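Local coordinates for coat protein (Tobacco streak virus, PDB 4Y6X) that self-assembles into the virus capsid, binds RNA, and probably binds the 3' end of the viral RNA and takes part in translation initiation, at residues G80-V85 against A125-L130; I69-V74 against T105-D110; L21-V26 against I149-P154; Y65-G70 against Y145-S150. One frame throughout, in Å; residues are numbered along the deposited sequence.

Interaction 1: G80-V85 against A125-L130; sequences GMVDGV and AIVWCL
With CG anti to its backbone N (chi1 -174°) and chi2 also extended, the side chain of Met-81 runs straight out from its strand before bending at chi3, a turn that brings the terminal CE back toward Ile-126. Ile-126 holds CG1 anti to its carbonyl carbon, so the two chains cross obliquely and Met-81 CE meets Ile-126 CG1 at 4.2 Å. On the reverse of the sheet, Val-82 puts CG2 in the crowded place between its N and carbonyl carbon (chi1 -55°). Crossing at about a right angle, Val-82 CG2 comes within 3.7 Å of Val-127 CG2, and the same methyl also touches CB of Ala-125. From the loop that follows, the poorly ordered Val-85 sets CG1 against Ala-125 CB at 3.8 Å.

The backbone fixes this register as an antiparallel ladder. Gly-80 and Val-127 exchange hydrogen bonds, Val-127 N reaching Gly-80 O at 2.9 Å. Val-82 and Ala-125 do likewise, with Val-82 N at 2.8 Å from Ala-125 O. Between them Met-81 and Ile-126 form the non-hydrogen-bonded pair, where Met-81 CA makes a CA-H...O contact of 3.2 Å with Ala-125 O.

Met-81 and Ile-126 both pack on Leu-67 of strand 63-73, in the other sheet of the jelly roll. CG2 of Ile-126 also lies over one face of the Trp-128 indole, near its rim, and that indole meets Phe-71 and Trp-35 edge-to-face. The ladder bonds satisfy the inward backbone groups and Ile-126 finds its backbone partner in Ile-46, while the CE methyl of Met-81 and branched alkyl of Ile-126 face the other sheet.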
loop_
_atom_site.group_PDB
_atom_site.type_symbol
_atom_site.label_atom_id
_atom_site.label_comp_id
_atom_site.label_asym_id
_atom_site.label_seq_id
_atom_site.Cartn_x
_atom_site.Cartn_y
_atom_site.Cartn_z
ATOM N N GLY A 80 -6.201 -19.121 -13.935
ATOM C CA GLY A 80 -7.166 -19.417 -12.867
ATOM C C GLY A 80 -6.527 -19.510 -11.512
ATOM O O GLY A 80 -5.344 -19.281 -11.362
ATOM N N MET A 81 -7.355 -19.757 -10.513
ATOM C CA MET A 81 -6.923 -19.833 -9.121
ATOM C C MET A 81 -6.551 -21.249 -8.752
ATOM O O MET A 81 -7.261 -22.160 -9.106
ATOM C CB MET A 81 -8.032 -19.319 -8.208
ATOM C CG MET A 81 -7.648 -19.201 -6.720
ATOM S SD MET A 81 -8.962 -18.313 -5.775
ATOM C CE MET A 81 -8.147 -16.707 -5.689
ATOM N N VAL A 82 -5.441 -21.426 -8.056
ATOM C CA VAL A 82 -5.020 -22.731 -7.545
ATOM C C VAL A 82 -4.854 -22.704 -6.032
ATOM O O VAL A 82 -4.636 -21.623 -5.467
ATOM C CB VAL A 82 -3.703 -23.199 -8.150
ATOM C CG1 VAL A 82 -3.826 -23.181 -9.648
ATOM C CG2 VAL A 82 -2.544 -22.324 -7.717
ATOM N N ASP A 83 -4.961 -23.886 -5.397
ATOM C CA ASP A 83 -4.905 -24.081 -3.916
ATOM C C ASP A 83 -3.650 -24.759 -3.367
ATOM O O ASP A 83 -3.457 -24.831 -2.143
ATOM C CB ASP A 83 -6.091 -24.890 -3.405
ATOM N N GLY A 84 -2.766 -25.250 -4.211
ATOM C CA GLY A 84 -1.675 -26.079 -3.650
ATOM C C GLY A 84 -0.531 -25.391 -2.899
ATOM O O GLY A 84 0.276 -26.063 -2.297
ATOM N N VAL A 85 -0.441 -24.071 -2.898
ATOM C CA VAL A 85 0.853 -23.440 -2.623
ATOM C C VAL A 85 0.866 -22.712 -1.286
ATOM O O VAL A 85 1.484 -23.194 -0.332
ATOM C CB VAL A 85 1.310 -22.532 -3.795
ATOM C CG1 VAL A 85 0.217 -21.559 -4.206
ATOM C CG2 VAL A 85 2.616 -21.799 -3.471
ATOM N N ALA A 125 -3.234 -19.047 -5.064
ATOM C CA ALA A 125 -2.583 -18.180 -6.012
ATOM C C ALA A 125 -3.384 -18.075 -7.265
ATOM O O ALA A 125 -4.208 -18.954 -7.574
ATOM C CB ALA A 125 -1.192 -18.686 -6.323
ATOM N N ILE A 126 -3.137 -17.005 -8.009
ATOM C CA ILE A 126 -3.645 -16.924 -9.362
ATOM C C ILE A 126 -2.491 -17.223 -10.286
ATOM O O ILE A 126 -1.395 -16.730 -10.079
ATOM C CB ILE A 126 -4.294 -15.575 -9.614
ATOM C CG1 ILE A 126 -5.563 -15.491 -8.767
ATOM C CG2 ILE A 126 -4.721 -15.469 -11.075
ATOM C CD1 ILE A 126 -5.787 -14.115 -8.298
ATOM N N VAL A 127 -2.744 -18.057 -11.279
ATOM C CA VAL A 127 -1.725 -18.525 -12.175
ATOM C C VAL A 127 -2.125 -18.256 -13.615
ATOM O O VAL A 127 -3.242 -18.537 -13.999
ATOM C CB VAL A 127 -1.515 -20.054 -11.995
ATOM C CG1 VAL A 127 -0.476 -20.599 -12.975
ATOM C CG2 VAL A 127 -1.106 -20.391 -10.582
ATOM N N TRP A 128 -1.196 -17.723 -14.408
ATOM C CA TRP A 128 -1.377 -17.504 -15.828
ATOM C C TRP A 128 -0.458 -18.427 -16.649
ATOM O O TRP A 128 0.703 -18.582 -16.289
ATOM C CB TRP A 128 -0.980 -16.096 -16.239
ATOM C CG TRP A 128 -1.894 -15.048 -15.837
ATOM C CD1 TRP A 128 -2.793 -14.441 -16.623
ATOM C CD2 TRP A 128 -2.014 -14.461 -14.532
ATOM N NE1 TRP A 128 -3.509 -13.502 -15.895
ATOM C CE2 TRP A 128 -3.032 -13.496 -14.609
ATOM C CE3 TRP A 128 -1.349 -14.649 -13.309
ATOM C CZ2 TRP A 128 -3.409 -12.714 -13.514
ATOM C CZ3 TRP A 128 -1.712 -13.862 -12.224
ATOM C CH2 TRP A 128 -2.717 -12.893 -12.340
ATOM N N CYS A 129 -0.991 -18.990 -17.728
ATOM C CA CYS A 129 -0.196 -19.758 -18.728
ATOM C C CYS A 129 -0.348 -19.113 -20.103
ATOM O O CYS A 129 -1.423 -19.156 -20.712
ATOM C CB CYS A 129 -0.714 -21.198 -18.839
ATOM S SG CYS A 129 -0.915 -21.986 -17.230
ATOM N N LEU A 130 0.725 -18.530 -20.605
ATOM C CA LEU A 130 0.693 -17.885 -21.889
ATOM C C LEU A 130 1.117 -18.843 -22.988
ATOM O O LEU A 130 2.071 -19.575 -22.825
ATOM C CB LEU A 130 1.616 -16.670 -21.867
ATOM C CG LEU A 130 0.970 -15.385 -21.329
ATOM C CD1 LEU A 130 0.608 -15.538 -19.862
ATOM C CD2 LEU A 130 1.943 -14.260 -21.454
#

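Interaction 2: I69-V74 against T105-D110; sequences IGFVAV and TYRSRD
Two antiparallel hydrogen-bonded pairs, Ile-69 with Arg-109 and Phe-71 with Arg-107, join these strands, whose axes run 163° apart, and flank the non-hydrogen-bonded pair Gly-70 with Ser-108. The bond from Arg-107 N to Phe-71 O, 2.9 Å, lies nearly along the C=O axis. Phe-71 takes the crowded rotamer (chi1 66°), its CG between N and carbonyl carbon, and so lies alongside Arg-107, pointing the same way. The arginine's aliphatic root supplies a CH-pi contact, CB standing 4.2 Å from the centroid of the Phe-71 ring and over its face, while Arg-107 CG touches Phe-71 CZ at 3.8 Å. The guanidinium is carried away to the carbonyl of Gly-100, and the Phe-71 ring meets those of Phe-79 and Phe-101 edge-to-face.

On the other face Tyr-106, with CG anti to N, stretches along the strand until its OH lies 3.5 Å from Gly-70 CA, a place that the lack of a side chain leaves to the phenol. Val-72 CG2 sits at the edge of that ring. Past the last pair, a water accepts from Ala-73 N at 2.8 Å and donates to Thr-105 O at 2.6 Å.

Tyr-106 OH is hydrogen-bonded to Phe-161 O of the second subunit, and Ser-108 OG to Val-163 O of the same subunit. An outer jelly-roll strand bound by the C-terminal arm of a partner is the hallmark of this domain-swapped dimer.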
loop_
_atom_site.group_PDB
_atom_site.type_symbol
_atom_site.label_atom_id
_atom_site.label_comp_id
_atom_site.label_asym_id
_atom_site.label_seq_id
_atom_site.Cartn_x
_atom_site.Cartn_y
_atom_site.Cartn_z
ATOM N N ILE A 69 -10.071 -9.443 -10.325
ATOM C CA ILE A 69 -8.892 -9.119 -11.045
ATOM C C ILE A 69 -9.199 -8.768 -12.485
ATOM O O ILE A 69 -10.185 -9.259 -13.090
ATOM C CB ILE A 69 -7.833 -10.170 -10.924
ATOM C CG1 ILE A 69 -8.230 -11.414 -11.617
ATOM C CG2 ILE A 69 -7.503 -10.574 -9.474
ATOM C CD1 ILE A 69 -7.037 -11.908 -12.360
ATOM N N GLY A 70 -8.379 -7.896 -13.037
ATOM C CA GLY A 70 -8.504 -7.527 -14.446
ATOM C C GLY A 70 -7.138 -7.430 -15.020
ATOM O O GLY A 70 -6.212 -7.030 -14.324
ATOM N N PHE A 71 -6.993 -7.783 -16.271
ATOM C CA PHE A 71 -5.705 -7.739 -16.908
ATOM C C PHE A 71 -5.812 -7.686 -18.393
ATOM O O PHE A 71 -6.865 -8.008 -18.976
ATOM C CB PHE A 71 -4.836 -8.906 -16.479
ATOM C CG PHE A 71 -5.353 -10.233 -16.934
ATOM C CD1 PHE A 71 -6.252 -10.940 -16.145
ATOM C CD2 PHE A 71 -4.918 -10.790 -18.123
ATOM C CE1 PHE A 71 -6.756 -12.175 -16.543
ATOM C CE2 PHE A 71 -5.421 -12.029 -18.549
ATOM C CZ PHE A 71 -6.348 -12.703 -17.751
ATOM N N VAL A 72 -4.721 -7.262 -19.006
ATOM C CA VAL A 72 -4.497 -7.391 -20.441
ATOM C C VAL A 72 -3.204 -8.159 -20.644
ATOM O O VAL A 72 -2.210 -7.894 -19.962
ATOM C CB VAL A 72 -4.360 -6.002 -21.116
ATOM C CG1 VAL A 72 -4.081 -6.149 -22.596
ATOM C CG2 VAL A 72 -5.675 -5.275 -21.047
ATOM N N ALA A 73 -3.180 -9.124 -21.563
ATOM C CA ALA A 73 -1.942 -9.893 -21.832
ATOM C C ALA A 73 -1.436 -9.666 -23.280
ATOM O O ALA A 73 -2.197 -9.339 -24.187
ATOM C CB ALA A 73 -2.220 -11.363 -21.641
ATOM N N VAL A 74 -0.165 -9.911 -23.516
ATOM C CA VAL A 74 0.391 -9.811 -24.872
ATOM C C VAL A 74 0.244 -11.111 -25.717
ATOM O O VAL A 74 0.711 -11.159 -26.835
ATOM C CB VAL A 74 1.888 -9.418 -24.856
ATOM C CG1 VAL A 74 2.067 -8.082 -24.175
ATOM C CG2 VAL A 74 2.735 -10.479 -24.160
ATOM N N THR A 105 -6.672 -8.083 -25.155
ATOM C CA THR A 105 -8.082 -7.928 -24.832
ATOM C C THR A 105 -8.268 -7.979 -23.319
ATOM O O THR A 105 -7.904 -8.943 -22.642
ATOM C CB THR A 105 -8.871 -9.050 -25.528
ATOM O OG1 THR A 105 -8.589 -8.966 -26.943
ATOM C CG2 THR A 105 -10.340 -8.890 -25.358
ATOM N N TYR A 106 -8.809 -6.906 -22.768
ATOM C CA TYR A 106 -9.088 -6.860 -21.319
ATOM C C TYR A 106 -9.905 -8.090 -20.932
ATOM O O TYR A 106 -10.915 -8.407 -21.541
ATOM C CB TYR A 106 -9.828 -5.581 -20.954
ATOM C CG TYR A 106 -10.107 -5.483 -19.471
ATOM C CD1 TYR A 106 -9.119 -5.024 -18.569
ATOM C CD2 TYR A 106 -11.355 -5.846 -18.941
ATOM C CE1 TYR A 106 -9.339 -4.946 -17.202
ATOM C CE2 TYR A 106 -11.610 -5.734 -17.577
ATOM C CZ TYR A 106 -10.612 -5.257 -16.707
ATOM O OH TYR A 106 -10.852 -5.124 -15.367
ATOM N N ARG A 107 -9.507 -8.742 -19.877
ATOM C CA ARG A 107 -10.227 -9.854 -19.298
ATOM C C ARG A 107 -10.388 -9.625 -17.820
ATOM O O ARG A 107 -9.468 -9.153 -17.137
ATOM C CB ARG A 107 -9.385 -11.075 -19.548
ATOM C CG ARG A 107 -9.901 -12.366 -19.045
ATOM C CD ARG A 107 -11.209 -12.563 -19.743
ATOM N NE ARG A 107 -11.425 -13.935 -20.132
ATOM C CZ ARG A 107 -12.605 -14.538 -20.126
ATOM N NH1 ARG A 107 -13.731 -13.884 -19.816
ATOM N NH2 ARG A 107 -12.657 -15.823 -20.446
ATOM N N SER A 108 -11.526 -9.973 -17.268
ATOM C CA SER A 108 -11.640 -9.866 -15.831
ATOM C C SER A 108 -12.270 -11.095 -15.230
ATOM O O SER A 108 -12.738 -11.951 -15.941
ATOM C CB SER A 108 -12.435 -8.629 -15.484
ATOM O OG SER A 108 -13.730 -8.714 -16.006
ATOM N N ARG A 109 -12.188 -11.219 -13.913
ATOM C CA ARG A 109 -12.737 -12.368 -13.207
ATOM C C ARG A 109 -13.040 -12.009 -11.781
ATOM O O ARG A 109 -12.248 -11.283 -11.149
ATOM C CB ARG A 109 -11.722 -13.525 -13.219
ATOM C CG ARG A 109 -12.122 -14.837 -12.558
ATOM C CD ARG A 109 -12.850 -15.814 -13.393
ATOM N NE ARG A 109 -12.532 -17.188 -13.007
ATOM C CZ ARG A 109 -13.088 -17.871 -11.992
ATOM N NH1 ARG A 109 -14.023 -17.339 -11.209
ATOM N NH2 ARG A 109 -12.706 -19.131 -11.765
ATOM N N ASP A 110 -14.192 -12.471 -11.305
ATOM C CA ASP A 110 -14.590 -12.385 -9.889
ATOM C C ASP A 110 -14.434 -13.721 -9.234
ATOM O O ASP A 110 -15.030 -14.682 -9.676
ATOM C CB ASP A 110 -16.067 -12.015 -9.855
HETATM O O HOH W 1 -5.596 -10.143 -22.596
#

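Interaction 3: L21-V26 against I149-P154; sequences LPNNQV and ISKPAP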
loop_
_atom_site.group_PDB
_atom_site.type_symbol
_atom_site.label_atom_id
_atom_site.label_comp_id
_atom_site.label_asym_id
_atom_site.label_seq_id
_atom_site.Cartn_x
_atom_site.Cartn_y
_atom_site.Cartn_z
ATOM N N LEU A 21 -22.148 -4.284 -2.814
ATOM C CA LEU A 21 -21.949 -5.227 -1.673
ATOM C C LEU A 21 -23.077 -5.200 -0.603
ATOM O O LEU A 21 -23.722 -4.191 -0.454
ATOM C CB LEU A 21 -20.644 -4.880 -0.965
ATOM C CG LEU A 21 -19.411 -5.025 -1.839
ATOM C CD1 LEU A 21 -18.211 -4.483 -1.147
ATOM C CD2 LEU A 21 -19.167 -6.473 -2.210
ATOM N N PRO A 22 -23.231 -6.283 0.182
ATOM C CA PRO A 22 -24.054 -6.163 1.388
ATOM C C PRO A 22 -23.466 -5.087 2.293
ATOM O O PRO A 22 -22.290 -4.717 2.195
ATOM C CB PRO A 22 -23.929 -7.531 2.070
ATOM C CG PRO A 22 -23.433 -8.459 1.023
ATOM C CD PRO A 22 -22.655 -7.625 0.043
ATOM N N ASN A 23 -24.282 -4.651 3.214
ATOM C CA ASN A 23 -23.961 -3.533 4.082
ATOM C C ASN A 23 -22.887 -3.850 5.118
ATOM O O ASN A 23 -22.210 -2.964 5.612
ATOM C CB ASN A 23 -25.290 -3.130 4.734
ATOM C CG ASN A 23 -25.233 -1.804 5.399
ATOM O OD1 ASN A 23 -24.795 -0.817 4.811
ATOM N ND2 ASN A 23 -25.677 -1.759 6.653
ATOM N N ASN A 24 -22.645 -5.117 5.403
ATOM C CA ASN A 24 -21.543 -5.480 6.268
ATOM C C ASN A 24 -20.165 -5.800 5.575
ATOM O O ASN A 24 -19.243 -6.327 6.206
ATOM C CB ASN A 24 -21.968 -6.657 7.099
ATOM C CG ASN A 24 -22.179 -7.883 6.280
ATOM O OD1 ASN A 24 -22.422 -7.827 5.084
ATOM N ND2 ASN A 24 -22.089 -9.016 6.925
ATOM N N GLN A 25 -20.017 -5.397 4.324
ATOM C CA GLN A 25 -18.748 -5.583 3.573
ATOM C C GLN A 25 -18.293 -4.256 2.957
ATOM O O GLN A 25 -19.118 -3.444 2.679
ATOM C CB GLN A 25 -19.021 -6.552 2.444
ATOM C CG GLN A 25 -19.277 -7.954 2.919
ATOM C CD GLN A 25 -19.545 -8.908 1.765
ATOM O OE1 GLN A 25 -19.120 -8.685 0.663
ATOM N NE2 GLN A 25 -20.247 -9.981 2.046
ATOM N N VAL A 26 -16.993 -4.101 2.704
ATOM C CA VAL A 26 -16.449 -3.005 1.929
ATOM C C VAL A 26 -15.431 -3.534 0.904
ATOM O O VAL A 26 -14.901 -4.640 1.034
ATOM C CB VAL A 26 -15.727 -1.945 2.788
ATOM C CG1 VAL A 26 -16.732 -1.218 3.656
ATOM C CG2 VAL A 26 -14.619 -2.569 3.636
ATOM N N ILE A 149 -14.191 -7.354 1.704
ATOM C CA ILE A 149 -13.911 -7.846 3.012
ATOM C C ILE A 149 -15.000 -7.439 3.996
ATOM O O ILE A 149 -15.790 -6.524 3.739
ATOM C CB ILE A 149 -12.585 -7.351 3.521
ATOM C CG1 ILE A 149 -12.583 -5.852 3.606
ATOM C CG2 ILE A 149 -11.461 -7.860 2.625
ATOM C CD1 ILE A 149 -11.412 -5.295 4.389
ATOM N N SER A 150 -15.006 -8.084 5.134
ATOM C CA SER A 150 -15.842 -7.642 6.267
ATOM C C SER A 150 -15.479 -6.223 6.641
ATOM O O SER A 150 -14.290 -5.853 6.663
ATOM C CB SER A 150 -15.698 -8.591 7.501
ATOM O OG SER A 150 -14.364 -9.009 7.738
ATOM N N LYS A 151 -16.510 -5.425 6.860
ATOM C CA LYS A 151 -16.363 -3.994 7.098
ATOM C C LYS A 151 -15.625 -3.746 8.416
ATOM O O LYS A 151 -16.002 -4.280 9.442
ATOM C CB LYS A 151 -17.714 -3.342 7.163
ATOM C CG LYS A 151 -17.710 -1.867 7.443
ATOM C CD LYS A 151 -19.173 -1.372 7.277
ATOM C CE LYS A 151 -19.470 -1.065 5.826
ATOM N NZ LYS A 151 -20.765 -0.357 5.649
ATOM N N PRO A 152 -14.512 -2.998 8.365
ATOM C CA PRO A 152 -13.738 -2.746 9.563
ATOM C C PRO A 152 -14.342 -1.613 10.389
ATOM O O PRO A 152 -15.112 -0.832 9.889
ATOM C CB PRO A 152 -12.349 -2.347 8.985
ATOM C CG PRO A 152 -12.649 -1.693 7.685
ATOM C CD PRO A 152 -13.890 -2.389 7.155
ATOM N N ALA A 153 -13.964 -1.497 11.654
ATOM C CA ALA A 153 -14.265 -0.268 12.423
ATOM C C ALA A 153 -13.615 0.960 11.738
ATOM O O ALA A 153 -12.646 0.819 11.012
ATOM C CB ALA A 153 -13.710 -0.400 13.831
ATOM N N PRO A 154 -14.121 2.166 11.999
ATOM C CA PRO A 154 -13.458 3.371 11.443
ATOM C C PRO A 154 -11.966 3.434 11.794
ATOM O O PRO A 154 -11.551 3.150 12.894
ATOM C CB PRO A 154 -14.202 4.530 12.101
ATOM C CG PRO A 154 -15.517 3.929 12.492
ATOM C CD PRO A 154 -15.255 2.505 12.864
#
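Val-26 is the apolar hub of this surface contact, gripped by three residues of the other segment. Val-26 CG2 lies 3.9 Å from Ile-149 CG1, which it crosses obliquely, and meets Pro-152 CD tip to tip at 3.6 Å. The other methyl, Val-26 CG1, presses against Lys-151 CE at 3.5 Å, tighter than ordinary van der Waals contact, the two side chains crossing at about a right angle. Lys-151 is extended to CD and then bends at chi3 (-85°), which turns its ammonium onto the backbone: NZ donates to Asn-23 O at 3.0 Å, in the plane of that carbonyl. Lys-151 N donates to Asn-24 O, also at 3.0 Å, but from above the carbonyl plane, a less well directed bond.

What holds these acceptors in place is a type I beta turn from Pro-22 to Gln-25, closed by Gln-25 N on Pro-22 O at 3.2 Å. The ladder opens with Gln-25 and Ser-150, a non-hydrogen-bonded pair, and Val-26 and Ile-149 follow as a hydrogen-bonded one, with Ile-149 N at 2.9 Å from Val-26 O. Further out, Ser-150 OG bonds to Lys-63 N, tying the end of strand 140-150 to its other neighbour, while the side chain of Gln-25 lies on Tyr-65. A turn leading into an outermost strand, gripped where its partner strand runs out, closes one edge of a four-stranded antiparallel sheet of the jelly-roll barrel.

Interaction 4: Y65-G70 against Y145-S150; sequences YRLLIG and YWIAIS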
loop_
_atom_site.group_PDB
_atom_site.type_symbol
_atom_site.label_atom_id
_atom_site.label_comp_id
_atom_site.label_asym_id
_atom_site.label_seq_id
_atom_site.Cartn_x
_atom_site.Cartn_y
_atom_site.Cartn_z
ATOM N N TYR A 65 -14.600 -12.060 0.958
ATOM C CA TYR A 65 -15.724 -12.498 0.156
ATOM C C TYR A 65 -15.505 -12.563 -1.354
ATOM O O TYR A 65 -15.990 -13.474 -1.984
ATOM C CB TYR A 65 -16.900 -11.616 0.427
ATOM C CG TYR A 65 -17.334 -11.760 1.877
ATOM C CD1 TYR A 65 -18.192 -12.811 2.282
ATOM C CD2 TYR A 65 -16.839 -10.928 2.842
ATOM C CE1 TYR A 65 -18.593 -12.941 3.642
ATOM C CE2 TYR A 65 -17.219 -11.028 4.172
ATOM C CZ TYR A 65 -18.106 -12.030 4.571
ATOM O OH TYR A 65 -18.463 -12.102 5.873
ATOM N N ARG A 66 -14.757 -11.637 -1.936
ATOM C CA ARG A 66 -14.572 -11.619 -3.406
ATOM C C ARG A 66 -13.209 -11.076 -3.702
ATOM O O ARG A 66 -12.750 -10.139 -3.037
ATOM C CB ARG A 66 -15.582 -10.678 -4.061
ATOM C CG ARG A 66 -17.009 -11.057 -3.819
ATOM C CD ARG A 66 -18.026 -10.104 -4.432
ATOM N NE ARG A 66 -18.010 -10.111 -5.882
ATOM C CZ ARG A 66 -18.785 -9.309 -6.628
ATOM N NH1 ARG A 66 -19.605 -8.423 -6.046
ATOM N NH2 ARG A 66 -18.709 -9.338 -7.953
ATOM N N LEU A 67 -12.577 -11.609 -4.703
ATOM C CA LEU A 67 -11.406 -11.007 -5.275
ATOM C C LEU A 67 -11.711 -10.738 -6.757
ATOM O O LEU A 67 -12.107 -11.670 -7.488
ATOM C CB LEU A 67 -10.260 -11.954 -5.150
ATOM C CG LEU A 67 -9.036 -11.546 -5.984
ATOM C CD1 LEU A 67 -8.352 -10.287 -5.462
ATOM C CD2 LEU A 67 -8.089 -12.695 -6.006
ATOM N N LEU A 68 -11.530 -9.508 -7.191
ATOM C CA LEU A 68 -11.670 -9.095 -8.575
ATOM C C LEU A 68 -10.335 -8.832 -9.168
ATOM O O LEU A 68 -9.504 -8.101 -8.560
ATOM C CB LEU A 68 -12.429 -7.800 -8.695
ATOM C CG LEU A 68 -13.970 -7.829 -8.702
ATOM C CD1 LEU A 68 -14.600 -8.827 -7.798
ATOM C CD2 LEU A 68 -14.551 -6.436 -8.484
ATOM N N ILE A 69 -10.071 -9.443 -10.325
ATOM C CA ILE A 69 -8.892 -9.119 -11.045
ATOM C C ILE A 69 -9.199 -8.768 -12.485
ATOM O O ILE A 69 -10.185 -9.259 -13.090
ATOM C CB ILE A 69 -7.833 -10.170 -10.924
ATOM C CG1 ILE A 69 -8.230 -11.414 -11.617
ATOM C CG2 ILE A 69 -7.503 -10.574 -9.474
ATOM C CD1 ILE A 69 -7.037 -11.908 -12.360
ATOM N N GLY A 70 -8.379 -7.896 -13.037
ATOM C CA GLY A 70 -8.504 -7.527 -14.446
ATOM C C GLY A 70 -7.138 -7.430 -15.020
ATOM O O GLY A 70 -6.212 -7.030 -14.324
ATOM N N TYR A 145 -5.934 -4.706 -7.670
ATOM C CA TYR A 145 -6.679 -5.818 -7.081
ATOM C C TYR A 145 -7.792 -5.234 -6.258
ATOM O O TYR A 145 -7.569 -4.221 -5.574
ATOM C CB TYR A 145 -5.802 -6.564 -6.132
ATOM C CG TYR A 145 -4.532 -7.115 -6.727
ATOM C CD1 TYR A 145 -4.566 -8.037 -7.736
ATOM C CD2 TYR A 145 -3.303 -6.710 -6.254
ATOM C CE1 TYR A 145 -3.402 -8.548 -8.262
ATOM C CE2 TYR A 145 -2.136 -7.176 -6.786
ATOM C CZ TYR A 145 -2.187 -8.111 -7.783
ATOM O OH TYR A 145 -1.019 -8.616 -8.278
ATOM N N TRP A 146 -9.000 -5.802 -6.361
ATOM C CA TRP A 146 -10.129 -5.339 -5.538
ATOM C C TRP A 146 -10.591 -6.534 -4.714
ATOM O O TRP A 146 -10.773 -7.581 -5.267
ATOM C CB TRP A 146 -11.277 -4.841 -6.396
ATOM C CG TRP A 146 -10.977 -3.580 -6.977
ATOM C CD1 TRP A 146 -10.381 -3.362 -8.168
ATOM C CD2 TRP A 146 -11.184 -2.293 -6.395
ATOM N NE1 TRP A 146 -10.211 -2.016 -8.378
ATOM C CE2 TRP A 146 -10.719 -1.334 -7.320
ATOM C CE3 TRP A 146 -11.771 -1.854 -5.223
ATOM C CZ2 TRP A 146 -10.755 0.050 -7.077
ATOM C CZ3 TRP A 146 -11.821 -0.466 -4.971
ATOM C CH2 TRP A 146 -11.341 0.455 -5.911
ATOM N N ILE A 147 -10.773 -6.353 -3.416
ATOM C CA ILE A 147 -11.159 -7.375 -2.510
ATOM C C ILE A 147 -12.322 -6.877 -1.672
ATOM O O ILE A 147 -12.261 -5.776 -1.119
ATOM C CB ILE A 147 -9.990 -7.738 -1.623
ATOM C CG1 ILE A 147 -8.792 -7.995 -2.487
ATOM C CG2 ILE A 147 -10.277 -8.977 -0.822
ATOM C CD1 ILE A 147 -7.509 -8.096 -1.711
ATOM N N ALA A 148 -13.372 -7.671 -1.592
ATOM C CA ALA A 148 -14.479 -7.377 -0.711
ATOM C C ALA A 148 -14.213 -8.123 0.602
ATOM O O ALA A 148 -14.013 -9.327 0.589
ATOM C CB ALA A 148 -15.768 -7.827 -1.300
ATOM N N ILE A 149 -14.191 -7.354 1.704
ATOM C CA ILE A 149 -13.911 -7.846 3.012
ATOM C C ILE A 149 -15.000 -7.439 3.996
ATOM O O ILE A 149 -15.790 -6.524 3.739
ATOM C CB ILE A 149 -12.585 -7.351 3.521
ATOM C CG1 ILE A 149 -12.583 -5.852 3.606
ATOM C CG2 ILE A 149 -11.461 -7.860 2.625
ATOM C CD1 ILE A 149 -11.412 -5.295 4.389
ATOM N N SER A 150 -15.006 -8.084 5.134
ATOM C CA SER A 150 -15.842 -7.642 6.267
ATOM C C SER A 150 -15.479 -6.223 6.641
ATOM O O SER A 150 -14.290 -5.853 6.663
ATOM C CB SER A 150 -15.698 -8.591 7.501
ATOM O OG SER A 150 -14.364 -9.009 7.738
#
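Leu-67 and Ile-147 lie side by side and point the same way, into the barrel. Leu-67 holds CG anti to N (chi1 168°), which lets CD1 lean across to within 3.8 Å of Ile-147 CG1. On the reverse face Leu-68 and Trp-146 each keep CG anti to the carbonyl carbon; their chains cross obliquely and touch at the root, Leu-68 CB to Trp-146 CB 3.9 Å, while the indole leads away. Arg-66 does much the same, resting CB on Ala-148 CB at 4.0 Å before its guanidinium departs for the carbonyl of Ser-18. The Tyr-65 ring turns only its edge to the partner strand, with Ser-150 N in its plane 3.8 Å from CE2.

Tyr-65 and Arg-66 together face Ala-148, a classic beta bulge: Tyr-65 N donates to Ala-148 O at 2.8 Å, and Ala-148 N to Arg-66 O at 2.9 Å. Beyond it the ladder is regular, and the bond from Leu-68 N to Trp-146 O is almost straight at 178°.

These are the two middle strands of their sheet. Strand 107-117 continues it beyond 63-73, and strand 25-30 beyond 140-150. Ile-69 packs on Ile-126 and Trp-128 of strand 125-130 in the facing sheet, whereas Leu-68 and Trp-146 meet Phe-161 of the second subunit, its ring edge-to-face with the indole.

From the N terminus, the chain enters at 21-26, whose partner 149-154 begins at the end of the last strand, 140-150, so interaction 3 closes the widest loop, which holds interactions 1 and 2 and ends on the same stretch as interaction 4, sharing Ile-149 and Ser-150. Strand 63-73 serves twice: at 65-70 it awaits 145-150 (interaction 4), and at 69-74, overlapping at Ile-69 and Gly-70, it awaits 105-110 (interaction 2). Interaction 1, from 80-85 to 125-130, falls within the span of interaction 4 but crosses interaction 2. Interactions 3, 4 and 2 build one sheet from edge to edge, while interaction 1 belongs to the facing sheet and packs against 2 and 4 through Ile-126 and Trp-128.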